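Local atomic coordinates of lysine/ornithine decarboxylase (Vibrio vulnificus, PDB entry 2PLJ), a protein that catalyses the pyridoxal phosphate-dependent decarboxylation of lysine and ornithine, yielding cadaverine and putrescine. Residues A[193-198]-A[236-241]; A[355-358]-A[362-365]; A[81-86]-A[293-298]. All blocks are in the same frame, centred on the assembly; numbering follows the deposited sequence.

Interaction 1 of 3, residues A[193-198]-A[236-241]; sequences QALVII and MEQVVE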
ATOM      1  N   GLN A 193      19.362  13.262 -26.703  1.00 16.33           N
ATOM      2  CA  GLN A 193      18.010  12.802 -27.032  1.00 17.36           C
ATOM      3  C   GLN A 193      17.023  13.970 -26.987  1.00 16.60           C
ATOM      4  O   GLN A 193      16.070  14.013 -27.771  1.00 16.38           O
ATOM      5  CB  GLN A 193      17.538  11.686 -26.080  1.00 17.69           C
ATOM      6  CG  GLN A 193      18.256  10.345 -26.283  1.00 20.41           C
ATOM      7  CD  GLN A 193      17.984   9.300 -25.186  1.00 20.37           C
ATOM      8  OE1 GLN A 193      17.663   9.615 -24.022  1.00 19.92           O
ATOM      9  NE2 GLN A 193      18.131   8.033 -25.562  1.00 23.88           N
ATOM     10  N   ALA A 194      17.233  14.889 -26.044  1.00 15.92           N
ATOM     11  CA  ALA A 194      16.352  16.049 -25.907  1.00 16.15           C
ATOM     12  C   ALA A 194      16.383  16.888 -27.193  1.00 16.07           C
ATOM     13  O   ALA A 194      15.331  17.305 -27.685  1.00 16.21           O
ATOM     14  CB  ALA A 194      16.738  16.877 -24.715  1.00 16.37           C
ATOM     15  N   LEU A 195      17.582  17.114 -27.733  1.00 15.83           N
ATOM     16  CA  LEU A 195      17.727  17.865 -28.990  1.00 16.91           C
ATOM     17  C   LEU A 195      17.012  17.155 -30.146  1.00 16.59           C
ATOM     18  O   LEU A 195      16.316  17.803 -30.930  1.00 17.40           O
ATOM     19  CB  LEU A 195      19.207  18.181 -29.286  1.00 17.61           C
ATOM     20  CG  LEU A 195      19.777  19.184 -28.265  1.00 19.06           C
ATOM     21  CD1 LEU A 195      21.303  19.198 -28.241  1.00 21.38           C
ATOM     22  CD2 LEU A 195      19.228  20.590 -28.499  1.00 21.06           C
ATOM     23  N   VAL A 196      17.124  15.825 -30.199  1.00 16.69           N
ATOM     24  CA  VAL A 196      16.434  15.021 -31.226  1.00 16.56           C
ATOM     25  C   VAL A 196      14.912  15.158 -31.083  1.00 15.84           C
ATOM     26  O   VAL A 196      14.198  15.361 -32.064  1.00 15.34           O
ATOM     27  CB  VAL A 196      16.864  13.525 -31.197  1.00 17.27           C
ATOM     28  CG1 VAL A 196      16.083  12.720 -32.214  1.00 18.34           C
ATOM     29  CG2 VAL A 196      18.377  13.372 -31.490  1.00 18.05           C
ATOM     30  N   ILE A 197      14.420  15.094 -29.844  1.00 15.03           N
ATOM     31  CA  ILE A 197      12.993  15.287 -29.604  1.00 15.16           C
ATOM     32  C   ILE A 197      12.535  16.688 -30.048  1.00 15.12           C
ATOM     33  O   ILE A 197      11.477  16.847 -30.678  1.00 15.73           O
ATOM     34  CB  ILE A 197      12.646  15.032 -28.114  1.00 14.34           C
ATOM     35  CG1 ILE A 197      12.775  13.534 -27.804  1.00 15.65           C
ATOM     36  CG2 ILE A 197      11.228  15.508 -27.802  1.00 14.54           C
ATOM     37  CD1 ILE A 197      12.788  13.201 -26.297  1.00 16.84           C
ATOM     38  N   ILE A 198      13.346  17.695 -29.755  1.00 15.13           N
ATOM     39  CA  ILE A 198      12.974  19.088 -30.032  1.00 15.12           C
ATOM     40  C   ILE A 198      12.986  19.341 -31.562  1.00 15.59           C
ATOM     41  O   ILE A 198      12.057  19.948 -32.119  1.00 15.42           O
ATOM     42  CB  ILE A 198      13.846  20.080 -29.237  1.00 14.73           C
ATOM     43  CG1 ILE A 198      13.528  19.973 -27.726  1.00 14.47           C
ATOM     44  CG2 ILE A 198      13.628  21.531 -29.715  1.00 14.25           C
ATOM     45  CD1 ILE A 198      14.533  20.633 -26.829  1.00 16.59           C
ATOM     46  N   MET A 236      19.344  24.594 -23.942  1.00 17.37           N
ATOM     47  CA  MET A 236      18.612  25.723 -24.507  1.00 19.09           C
ATOM     48  C   MET A 236      19.454  26.504 -25.497  1.00 18.54           C
ATOM     49  O   MET A 236      18.957  26.928 -26.541  1.00 18.91           O
ATOM     50  CB  MET A 236      18.118  26.646 -23.409  1.00 18.69           C
ATOM     51  CG  MET A 236      17.017  26.007 -22.626  1.00 19.50           C
ATOM     52  SD  MET A 236      16.595  26.928 -21.135  1.00 23.92           S
ATOM     53  CE  MET A 236      14.886  26.454 -20.918  1.00 21.85           C
ATOM     54  N   GLU A 237      20.735  26.656 -25.170  1.00 18.84           N
ATOM     55  CA  GLU A 237      21.697  27.314 -26.082  1.00 20.30           C
ATOM     56  C   GLU A 237      21.866  26.540 -27.396  1.00 19.45           C
ATOM     57  O   GLU A 237      21.925  27.150 -28.484  1.00 19.35           O
ATOM     58  CB  GLU A 237      23.049  27.500 -25.386  1.00 20.02           C
ATOM     59  CG  GLU A 237      23.005  28.488 -24.223  1.00 24.21           C
ATOM     60  CD  GLU A 237      24.237  28.453 -23.305  1.00 24.77           C
ATOM     61  OE1 GLU A 237      25.300  27.915 -23.698  1.00 31.09           O
ATOM     62  OE2 GLU A 237      24.113  28.981 -22.164  1.00 32.32           O
ATOM     63  N   GLN A 238      21.946  25.211 -27.298  1.00 18.99           N
ATOM     64  CA  GLN A 238      22.066  24.337 -28.475  1.00 19.38           C
ATOM     65  C   GLN A 238      20.842  24.406 -29.377  1.00 19.33           C
ATOM     66  O   GLN A 238      20.987  24.404 -30.595  1.00 19.12           O
ATOM     67  CB  GLN A 238      22.320  22.881 -28.089  1.00 19.53           C
ATOM     68  CG  GLN A 238      23.689  22.614 -27.466  1.00 21.49           C
ATOM     69  CD  GLN A 238      24.848  22.917 -28.409  1.00 24.19           C
ATOM     70  OE1 GLN A 238      24.803  22.625 -29.617  1.00 25.26           O
ATOM     71  NE2 GLN A 238      25.902  23.513 -27.858  1.00 25.65           N
ATOM     72  N   VAL A 239      19.647  24.468 -28.780  1.00 19.14           N
ATOM     73  CA  VAL A 239      18.415  24.666 -29.544  1.00 19.72           C
ATOM     74  C   VAL A 239      18.491  25.928 -30.425  1.00 20.08           C
ATOM     75  O   VAL A 239      18.218  25.876 -31.628  1.00 20.47           O
ATOM     76  CB  VAL A 239      17.198  24.749 -28.607  1.00 19.14           C
ATOM     77  CG1 VAL A 239      15.941  25.176 -29.361  1.00 19.82           C
ATOM     78  CG2 VAL A 239      16.989  23.399 -27.921  1.00 18.99           C
ATOM     79  N   VAL A 240      18.855  27.051 -29.808  1.00 21.11           N
ATOM     80  CA  VAL A 240      19.004  28.343 -30.504  1.00 22.44           C
ATOM     81  C   VAL A 240      20.087  28.285 -31.588  1.00 23.29           C
ATOM     82  O   VAL A 240      19.903  28.810 -32.707  1.00 22.60           O
ATOM     83  CB  VAL A 240      19.301  29.478 -29.477  1.00 22.53           C
ATOM     84  CG1 VAL A 240      19.902  30.726 -30.153  1.00 23.61           C
ATOM     85  CG2 VAL A 240      18.044  29.807 -28.672  1.00 23.94           C
ATOM     86  N   GLU A 241      21.213  27.650 -31.264  1.00 23.84           N
ATOM     87  CA  GLU A 241      22.331  27.542 -32.209  1.00 25.22           C
ATOM     88  C   GLU A 241      21.970  26.686 -33.418  1.00 25.07           C
ATOM     89  O   GLU A 241      22.483  26.902 -34.520  1.00 24.92           O
ATOM     90  CB  GLU A 241      23.583  26.996 -31.508  1.00 25.83           C
ATOM     91  CG  GLU A 241      24.225  27.993 -30.531  1.00 29.81           C
ATOM     92  CD  GLU A 241      24.494  29.371 -31.158  1.00 34.05           C
ATOM     93  OE1 GLU A 241      23.947  30.387 -30.651  1.00 35.96           O
ATOM     94  OE2 GLU A 241      25.227  29.440 -32.171  1.00 36.07           O
TER
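Leu195 and Ile198 close on Val239 where two outer helices of the beta/alpha-barrel, 191-203 and 223-241, run side by side. The two segments point in roughly the same direction, their axes 10.5 Å apart at closest approach and inclined at -42°. Their neighbourhood follows from the barrel topology: the chain leaves helix 191-203, passes inward through strand 207-212 and returns outward to helix 223-241.

The tight part lies on the inner flank and is made by methyl groups alone. Val239 has its CG2 beside its own backbone N, on the flank that faces the other helix, and this one methyl meets both partners. Leu195 brings up its CD2 obliquely, to 3.6 Å from Val239 CG2. One turn further along, the long branch of Ile198 arrives at about a right angle to the valine, its CD1 3.9 Å from the same CG2. Beneath this row the barrel wall takes over: Ile198 also packs on Val170 of strand 167-171 and Leu211 of strand 207-212, and Met236, turned away from helix 191-203, reaches Leu211 as well.

On the solvent side the contact thins to a single carbon, CB of the exposed Gln238, which starts toward helix 191-203 before a bend at chi2 (-62°) carries the amide away. No hydrogen bond links the two segments; Glu237 instead forms a salt bridge with Arg233, and Gln193 OE1 accepts from Ser190 N. Leu195 thus lies between the two regimes, touching Arg242 beyond the end of helix 223-241 and straddling the root of Gln238, whose CB lies 3.8 Å from Leu195 CD1 and 3.9 Å from Leu195 CD2.

Interaction 2 of 3, residues A[355-358]-A[362-365]; sequences SGPT and VDVI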
ATOM      1  N   SER A 355       3.472  -2.111  16.794  1.00 15.98           N
ATOM      2  CA  SER A 355       2.952  -2.943  15.717  1.00 15.63           C
ATOM      3  C   SER A 355       1.704  -2.290  15.120  1.00 14.92           C
ATOM      4  O   SER A 355       0.961  -1.616  15.832  1.00 14.75           O
ATOM      5  CB  SER A 355       2.529  -4.315  16.301  1.00 16.96           C
ATOM      6  OG  SER A 355       1.750  -5.014  15.344  1.00 20.67           O
ATOM      7  N   GLY A 356       1.436  -2.521  13.835  1.00 15.04           N
ATOM      8  CA  GLY A 356       0.178  -2.068  13.246  1.00 14.31           C
ATOM      9  C   GLY A 356      -0.972  -3.039  13.552  1.00 14.86           C
ATOM     10  O   GLY A 356      -0.781  -4.078  14.266  1.00 15.02           O
ATOM     11  N   PRO A 357      -2.160  -2.731  13.030  1.00 15.35           N
ATOM     12  CA  PRO A 357      -3.359  -3.530  13.353  1.00 16.36           C
ATOM     13  C   PRO A 357      -3.529  -4.829  12.563  1.00 17.44           C
ATOM     14  O   PRO A 357      -4.288  -5.709  12.988  1.00 19.15           O
ATOM     15  CB  PRO A 357      -4.506  -2.576  13.012  1.00 16.42           C
ATOM     16  CG  PRO A 357      -3.963  -1.765  11.869  1.00 17.03           C
ATOM     17  CD  PRO A 357      -2.491  -1.562  12.180  1.00 15.98           C
ATOM     18  N   THR A 358      -2.870  -4.970  11.413  1.00 17.81           N
ATOM     19  CA  THR A 358      -3.103  -6.175  10.605  1.00 18.20           C
ATOM     20  C   THR A 358      -2.462  -7.444  11.133  1.00 18.81           C
ATOM     21  O   THR A 358      -1.584  -7.397  11.994  1.00 18.89           O
ATOM     22  CB  THR A 358      -2.661  -6.012   9.136  1.00 18.32           C
ATOM     23  OG1 THR A 358      -1.233  -6.040   9.057  1.00 16.38           O
ATOM     24  CG2 THR A 358      -3.247  -4.746   8.537  1.00 18.48           C
ATOM     25  N   VAL A 362       4.844  -8.450   9.138  1.00 21.77           N
ATOM     26  CA  VAL A 362       5.560  -7.336   8.491  1.00 21.58           C
ATOM     27  C   VAL A 362       5.013  -5.978   8.990  1.00 19.66           C
ATOM     28  O   VAL A 362       5.699  -4.947   8.895  1.00 20.25           O
ATOM     29  CB  VAL A 362       5.446  -7.369   6.916  1.00 21.70           C
ATOM     30  CG1 VAL A 362       4.043  -6.968   6.425  1.00 24.57           C
ATOM     31  CG2 VAL A 362       6.465  -6.415   6.285  1.00 24.04           C
ATOM     32  N   ASP A 363       3.785  -5.989   9.513  1.00 17.92           N
ATOM     33  CA  ASP A 363       3.145  -4.745   9.911  1.00 16.27           C
ATOM     34  C   ASP A 363       3.668  -4.294  11.285  1.00 16.49           C
ATOM     35  O   ASP A 363       3.014  -4.461  12.324  1.00 15.83           O
ATOM     36  CB  ASP A 363       1.626  -4.901   9.912  1.00 16.68           C
ATOM     37  CG  ASP A 363       0.904  -3.589  10.164  1.00 13.95           C
ATOM     38  OD1 ASP A 363       1.587  -2.538  10.338  1.00 14.99           O
ATOM     39  OD2 ASP A 363      -0.352  -3.618  10.156  1.00 15.81           O
ATOM     40  N   VAL A 364       4.851  -3.694  11.256  1.00 16.25           N
ATOM     41  CA  VAL A 364       5.523  -3.163  12.451  1.00 16.92           C
ATOM     42  C   VAL A 364       6.021  -1.762  12.116  1.00 17.67           C
ATOM     43  O   VAL A 364       6.666  -1.569  11.062  1.00 18.50           O
ATOM     44  CB  VAL A 364       6.671  -4.085  12.867  1.00 17.92           C
ATOM     45  CG1 VAL A 364       7.545  -3.445  13.964  1.00 19.23           C
ATOM     46  CG2 VAL A 364       6.078  -5.427  13.305  1.00 17.81           C
ATOM     47  N   ILE A 365       5.709  -0.797  12.988  1.00 16.79           N
ATOM     48  CA  ILE A 365       6.070   0.612  12.759  1.00 18.30           C
ATOM     49  C   ILE A 365       7.411   0.982  13.389  1.00 18.67           C
ATOM     50  O   ILE A 365       8.166   1.792  12.836  1.00 18.43           O
ATOM     51  CB  ILE A 365       4.981   1.545  13.374  1.00 18.68           C
ATOM     52  CG1 ILE A 365       3.611   1.297  12.721  1.00 21.39           C
ATOM     53  CG2 ILE A 365       5.465   3.000  13.379  1.00 21.48           C
ATOM     54  CD1 ILE A 365       2.454   1.703  13.688  1.00 23.73           C
TER
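Asp363 and Thr358 approach each other with their side chains crossed at about a right angle, and a single carboxylate oxygen of the aspartate holds the threonine twice. Thr358 OG1 donates to Asp363 OD2 at 2.8 Å, using the anti lone pair, the one directed away from OD1. Thr358 N reaches the same Asp363 OD2 at 3.1 Å, also on the anti side but tilted 28° out of the carboxylate plane. Backbone and hydroxyl of Thr358 are therefore fixed together. The other oxygen, OD1, accepts from Ile324 N, which should limit rotation of the carboxylate.

The aspartate reaches this place with CG anti to its backbone N (chi1 -173°), a setting that lays the carboxylate against the backbone of Gly356. With no side chain on the glycine, Asp363 OD1 comes within 3.3 Å of Gly356 CA. Pro357 stands across the carboxylate at about a right angle, presenting its CD to OD2.

Both segments belong to the loop between antiparallel strands 349-355 and 369-372 of the beta domain, Ser355 being the last residue of the first strand. The loop lies at the dimer interface, and the side chain of Thr358 is about 7 Å from a bound P3T, consistent with active sites shared between subunits in this family. Ser355 and Val364 form an antiparallel non-hydrogen-bonded pair, and Asp363 is the centre of an inverse gamma turn closed by Val364 N to Val362 O at 2.8 Å. Gly356 N donates to Asp363 O at 2.9 Å. Lys186 NZ of the second subunit donates to Asp363 O and Thr358 O.

Interaction 3 of 3, residues A[81-86]-A[293-298]; sequences LHYALK and RFICAP. With P3T ((4-{[(4-aminobutyl)amino]methyl}-5-hydroxy-6-methylpyridin-3-yl)methyl dihydrogen phosphate), chain D.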
ATOM      1  N   LEU A  81       5.349  28.156  -8.388  1.00 12.18           N
ATOM      2  CA  LEU A  81       5.281  26.894  -7.652  1.00 12.85           C
ATOM      3  C   LEU A  81       4.004  26.123  -7.969  1.00 14.07           C
ATOM      4  O   LEU A  81       2.888  26.560  -7.639  1.00 14.55           O
ATOM      5  CB  LEU A  81       5.389  27.155  -6.143  1.00 12.66           C
ATOM      6  CG  LEU A  81       6.624  27.949  -5.697  1.00 12.85           C
ATOM      7  CD1 LEU A  81       6.582  28.253  -4.183  1.00 15.91           C
ATOM      8  CD2 LEU A  81       7.921  27.228  -6.114  1.00 13.69           C
ATOM      9  N   HIS A  82       4.195  24.979  -8.609  1.00 13.79           N
ATOM     10  CA  HIS A  82       3.103  24.074  -8.946  1.00 13.44           C
ATOM     11  C   HIS A  82       3.046  22.952  -7.914  1.00 13.85           C
ATOM     12  O   HIS A  82       3.832  22.001  -7.979  1.00 13.46           O
ATOM     13  CB  HIS A  82       3.347  23.501 -10.356  1.00 14.01           C
ATOM     14  CG  HIS A  82       3.030  24.471 -11.465  1.00 13.61           C
ATOM     15  ND1 HIS A  82       3.858  25.514 -11.813  1.00 17.76           N
ATOM     16  CD2 HIS A  82       1.964  24.543 -12.305  1.00 11.45           C
ATOM     17  CE1 HIS A  82       3.327  26.187 -12.826  1.00 13.41           C
ATOM     18  NE2 HIS A  82       2.166  25.634 -13.126  1.00 17.10           N
ATOM     19  N   TYR A  83       2.114  23.046  -6.976  1.00 13.41           N
ATOM     20  CA  TYR A  83       1.983  21.950  -5.972  1.00 13.77           C
ATOM     21  C   TYR A  83       1.677  20.588  -6.622  1.00 13.34           C
ATOM     22  O   TYR A  83       0.698  20.464  -7.361  1.00 13.80           O
ATOM     23  CB  TYR A  83       0.862  22.321  -4.985  1.00 13.80           C
ATOM     24  CG  TYR A  83       0.586  21.191  -4.012  1.00 15.22           C
ATOM     25  CD1 TYR A  83       1.586  20.727  -3.154  1.00 16.50           C
ATOM     26  CD2 TYR A  83      -0.670  20.577  -3.961  1.00 16.80           C
ATOM     27  CE1 TYR A  83       1.316  19.699  -2.229  1.00 15.07           C
ATOM     28  CE2 TYR A  83      -0.946  19.538  -3.051  1.00 14.73           C
ATOM     29  CZ  TYR A  83       0.067  19.097  -2.206  1.00 13.58           C
ATOM     30  OH  TYR A  83      -0.196  18.093  -1.290  1.00 15.62           O
ATOM     31  N   ALA A  84       2.523  19.591  -6.350  1.00 13.75           N
ATOM     32  CA  ALA A  84       2.294  18.235  -6.841  1.00 13.64           C
ATOM     33  C   ALA A  84       1.251  17.568  -5.923  1.00 13.93           C
ATOM     34  O   ALA A  84       1.475  17.388  -4.691  1.00 14.40           O
ATOM     35  CB  ALA A  84       3.612  17.425  -6.860  1.00 15.69           C
ATOM     36  N   LEU A  85       0.106  17.245  -6.499  1.00 14.44           N
ATOM     37  CA  LEU A  85      -0.967  16.621  -5.707  1.00 14.67           C
ATOM     38  C   LEU A  85      -0.532  15.273  -5.158  1.00 14.80           C
ATOM     39  O   LEU A  85      -1.012  14.856  -4.090  1.00 14.91           O
ATOM     40  CB  LEU A  85      -2.248  16.441  -6.523  1.00 16.35           C
ATOM     41  CG  LEU A  85      -3.234  17.608  -6.442  1.00 14.22           C
ATOM     42  CD1 LEU A  85      -2.629  18.858  -7.033  1.00 17.29           C
ATOM     43  CD2 LEU A  85      -4.557  17.202  -7.126  1.00 17.34           C
ATOM     44  N   LYS A  86       0.330  14.573  -5.892  1.00 15.10           N
ATOM     45  CA  LYS A  86       0.699  13.136  -5.599  1.00 16.41           C
ATOM     46  C   LYS A  86       0.874  12.797  -4.084  1.00 15.03           C
ATOM     47  O   LYS A  86       0.261  11.842  -3.552  1.00 14.68           O
ATOM     48  CB  LYS A  86       2.044  12.784  -6.299  1.00 18.31           C
ATOM     49  CG  LYS A  86       2.065  12.572  -7.807  1.00 23.37           C
ATOM     50  CD  LYS A  86       3.536  12.365  -8.250  1.00 23.02           C
ATOM     51  CE  LYS A  86       4.492  12.095  -7.041  1.00 29.41           C
ATOM     52  NZ  LYS A  86       5.871  12.710  -7.041  1.00 29.06           N
ATOM     53  N   ARG A 293       6.252  17.235  -1.275  1.00 14.85           N
ATOM     54  CA  ARG A 293       6.541  16.920   0.120  1.00 14.21           C
ATOM     55  C   ARG A 293       6.776  18.174   0.963  1.00 14.06           C
ATOM     56  O   ARG A 293       6.327  18.257   2.106  1.00 13.82           O
ATOM     57  CB  ARG A 293       7.783  16.029   0.186  1.00 13.99           C
ATOM     58  CG  ARG A 293       8.143  15.560   1.603  1.00 14.57           C
ATOM     59  CD  ARG A 293       9.535  14.851   1.622  1.00 14.74           C
ATOM     60  NE  ARG A 293       9.671  13.773   0.633  1.00 15.60           N
ATOM     61  CZ  ARG A 293       9.367  12.487   0.865  1.00 15.75           C
ATOM     62  NH1 ARG A 293       8.876  12.092   2.055  1.00 15.75           N
ATOM     63  NH2 ARG A 293       9.559  11.582  -0.097  1.00 15.34           N
ATOM     64  N   PHE A 294       7.514  19.148   0.404  1.00 14.09           N
ATOM     65  CA  PHE A 294       7.878  20.291   1.246  1.00 14.45           C
ATOM     66  C   PHE A 294       6.641  21.030   1.758  1.00 13.86           C
ATOM     67  O   PHE A 294       6.597  21.502   2.886  1.00 13.83           O
ATOM     68  CB  PHE A 294       8.805  21.254   0.473  1.00 14.72           C
ATOM     69  CG  PHE A 294       9.338  22.371   1.338  1.00 14.81           C
ATOM     70  CD1 PHE A 294      10.498  22.190   2.109  1.00 15.01           C
ATOM     71  CD2 PHE A 294       8.632  23.584   1.440  1.00 14.29           C
ATOM     72  CE1 PHE A 294      10.962  23.206   2.952  1.00 15.18           C
ATOM     73  CE2 PHE A 294       9.092  24.635   2.259  1.00 14.15           C
ATOM     74  CZ  PHE A 294      10.257  24.453   3.019  1.00 15.86           C
ATOM     75  N   ILE A 295       5.608  21.084   0.919  1.00 13.93           N
ATOM     76  CA  ILE A 295       4.408  21.814   1.286  1.00 14.96           C
ATOM     77  C   ILE A 295       3.524  21.048   2.283  1.00 14.62           C
ATOM     78  O   ILE A 295       3.016  21.649   3.255  1.00 15.15           O
ATOM     79  CB  ILE A 295       3.612  22.253   0.001  1.00 15.43           C
ATOM     80  CG1 ILE A 295       4.380  23.385  -0.705  1.00 17.10           C
ATOM     81  CG2 ILE A 295       2.203  22.794   0.345  1.00 14.06           C
ATOM     82  CD1 ILE A 295       3.852  23.681  -2.090  1.00 22.02           C
ATOM     83  N   CYS A 296       3.336  19.747   2.039  1.00 13.95           N
ATOM     84  CA  CYS A 296       2.352  18.970   2.826  1.00 13.81           C
ATOM     85  C   CYS A 296       2.929  18.189   3.984  1.00 13.37           C
ATOM     86  O   CYS A 296       2.241  17.980   4.967  1.00 13.99           O
ATOM     87  CB  CYS A 296       1.505  18.030   1.950  1.00 15.44           C
ATOM     88  SG  CYS A 296       2.492  16.896   0.982  1.00 16.51           S
ATOM     89  N   ALA A 297       4.182  17.738   3.865  1.00 13.02           N
ATOM     90  CA  ALA A 297       4.666  16.788   4.888  1.00 13.81           C
ATOM     91  C   ALA A 297       4.498  17.276   6.357  1.00 13.85           C
ATOM     92  O   ALA A 297       4.011  16.519   7.200  1.00 13.67           O
ATOM     93  CB  ALA A 297       6.128  16.331   4.608  1.00 13.08           C
ATOM     94  N   PRO A 298       4.940  18.514   6.664  1.00 12.90           N
ATOM     95  CA  PRO A 298       4.898  18.982   8.078  1.00 13.51           C
ATOM     96  C   PRO A 298       3.505  19.305   8.578  1.00 12.16           C
ATOM     97  O   PRO A 298       3.313  19.532   9.789  1.00 13.05           O
ATOM     98  CB  PRO A 298       5.727  20.267   8.029  1.00 12.60           C
ATOM     99  CG  PRO A 298       6.595  20.130   6.777  1.00 15.44           C
ATOM    100  CD  PRO A 298       5.654  19.470   5.794  1.00 14.58           C
TER
HETATM  101  OAE P3T D 501       8.562  17.585  -3.890  1.00 15.82           O
HETATM  102  PAU P3T D 501       8.477  15.998  -3.901  1.00 17.90           P
HETATM  103  OAF P3T D 501       7.156  15.513  -3.134  1.00 17.28           O
HETATM  104  OAC P3T D 501       9.716  15.285  -3.392  1.00 17.00           O
HETATM  105  OAP P3T D 501       8.231  15.450  -5.404  1.00 16.51           O
HETATM  106  CAM P3T D 501       7.000  15.886  -6.121  1.00 19.33           C
HETATM  107  CAS P3T D 501       7.187  15.414  -7.570  1.00 19.91           C
HETATM  108  CAH P3T D 501       7.331  16.462  -8.489  1.00 20.96           C
HETATM  109  NAO P3T D 501       7.514  16.188  -9.781  1.00 20.17           N
HETATM  110  CAQ P3T D 501       7.604  14.945 -10.239  1.00 20.56           C
HETATM  111  CAA P3T D 501       7.854  14.716 -11.751  1.00 23.13           C
HETATM  112  CAR P3T D 501       7.501  13.843  -9.365  1.00 21.36           C
HETATM  113  OAD P3T D 501       7.581  12.601  -9.864  1.00 22.15           O
HETATM  114  CAT P3T D 501       7.300  14.075  -7.987  1.00 18.18           C
HETATM  115  CAG P3T D 501       7.132  12.965  -7.103  1.00 19.95           C
HETATM  116  NAN P3T D 501       7.637  11.783  -7.427  1.00 24.54           N
HETATM  117  CAL P3T D 501       7.521  10.515  -6.638  1.00 25.66           C
HETATM  118  CAK P3T D 501       7.859  10.699  -5.149  1.00 21.96           C
HETATM  119  CAJ P3T D 501       7.596   9.315  -4.477  1.00 21.35           C
HETATM  120  CAI P3T D 501       7.896   9.369  -2.976  1.00 21.89           C
HETATM  121  NAB P3T D 501       7.862   8.023  -2.354  1.00 18.86           N
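The ring of Tyr83 meets Ile295 and Cys296 by different parts of its outline. Cys296 SG lies at the ring edge, near its plane, while Ile295 comes in obliquely, its CD1 3.9 Å from Tyr83 CD1. Over one face is Leu85 N, 4.2 Å above the ring plane, toward the rim. This packing joins strand 79-84, first of the parallel strands of the beta/alpha-barrel, to the short helix 293-296 that follows the last one, 286-289, where the barrel closes.

With chi1 at 175° the ring points away from its own amide nitrogen and its far end comes nearer the helix. Tyr83 OH touches Cys296 CB at 3.7 Å, but its hydrogen bond goes to Leu88 O. The segments share no hydrogen bond, but both meet the adduct P3T.

On the strand side, Ala84 CB rests 3.8 Å from P3T CAM. Lys86 NZ is modelled 1.3 Å from P3T CAG, which also carries the putrescine nitrogen; both links at once are doubtful and may reflect mixed states, a lysine here forming the internal aldimine in this family. Opposite, the helix N terminus faces the phosphate and would probably add a favourable field. P3T also accepts from N of Gly255, in a glycine-rich loop, and of Gly292, probably through its phosphate. The guanidinium of Arg293 runs past the phosphate to the aminobutyl end, NH2 4.0 Å from P3T CAI, and bonds to Tyr260, Asp334 and Ser217, the last two also bound to P3T. The backbone N of Arg293 donates to P3T OAF at 2.7 Å (158°).

Overall arrangement
Following the chain from the N terminus, interaction 3 opens first, at strand 79-84, and closes only at helix 293-296, enclosing most of the beta/alpha-barrel and bringing its first strand to the segment after its last. Interaction 1 opens and closes within that long excursion, joining two successive outer helices; its centre is about 31 Å from that of interaction 3. Interaction 2 comes afterwards, in series with both, and closes a very short loop between strands 349-355 and 369-372 of the beta domain. No two contacts cross or touch. Interactions 1 and 2 lie on opposite sides of the chain's centre, their centres about 50 Å apart, while interaction 3 lies close to that centre.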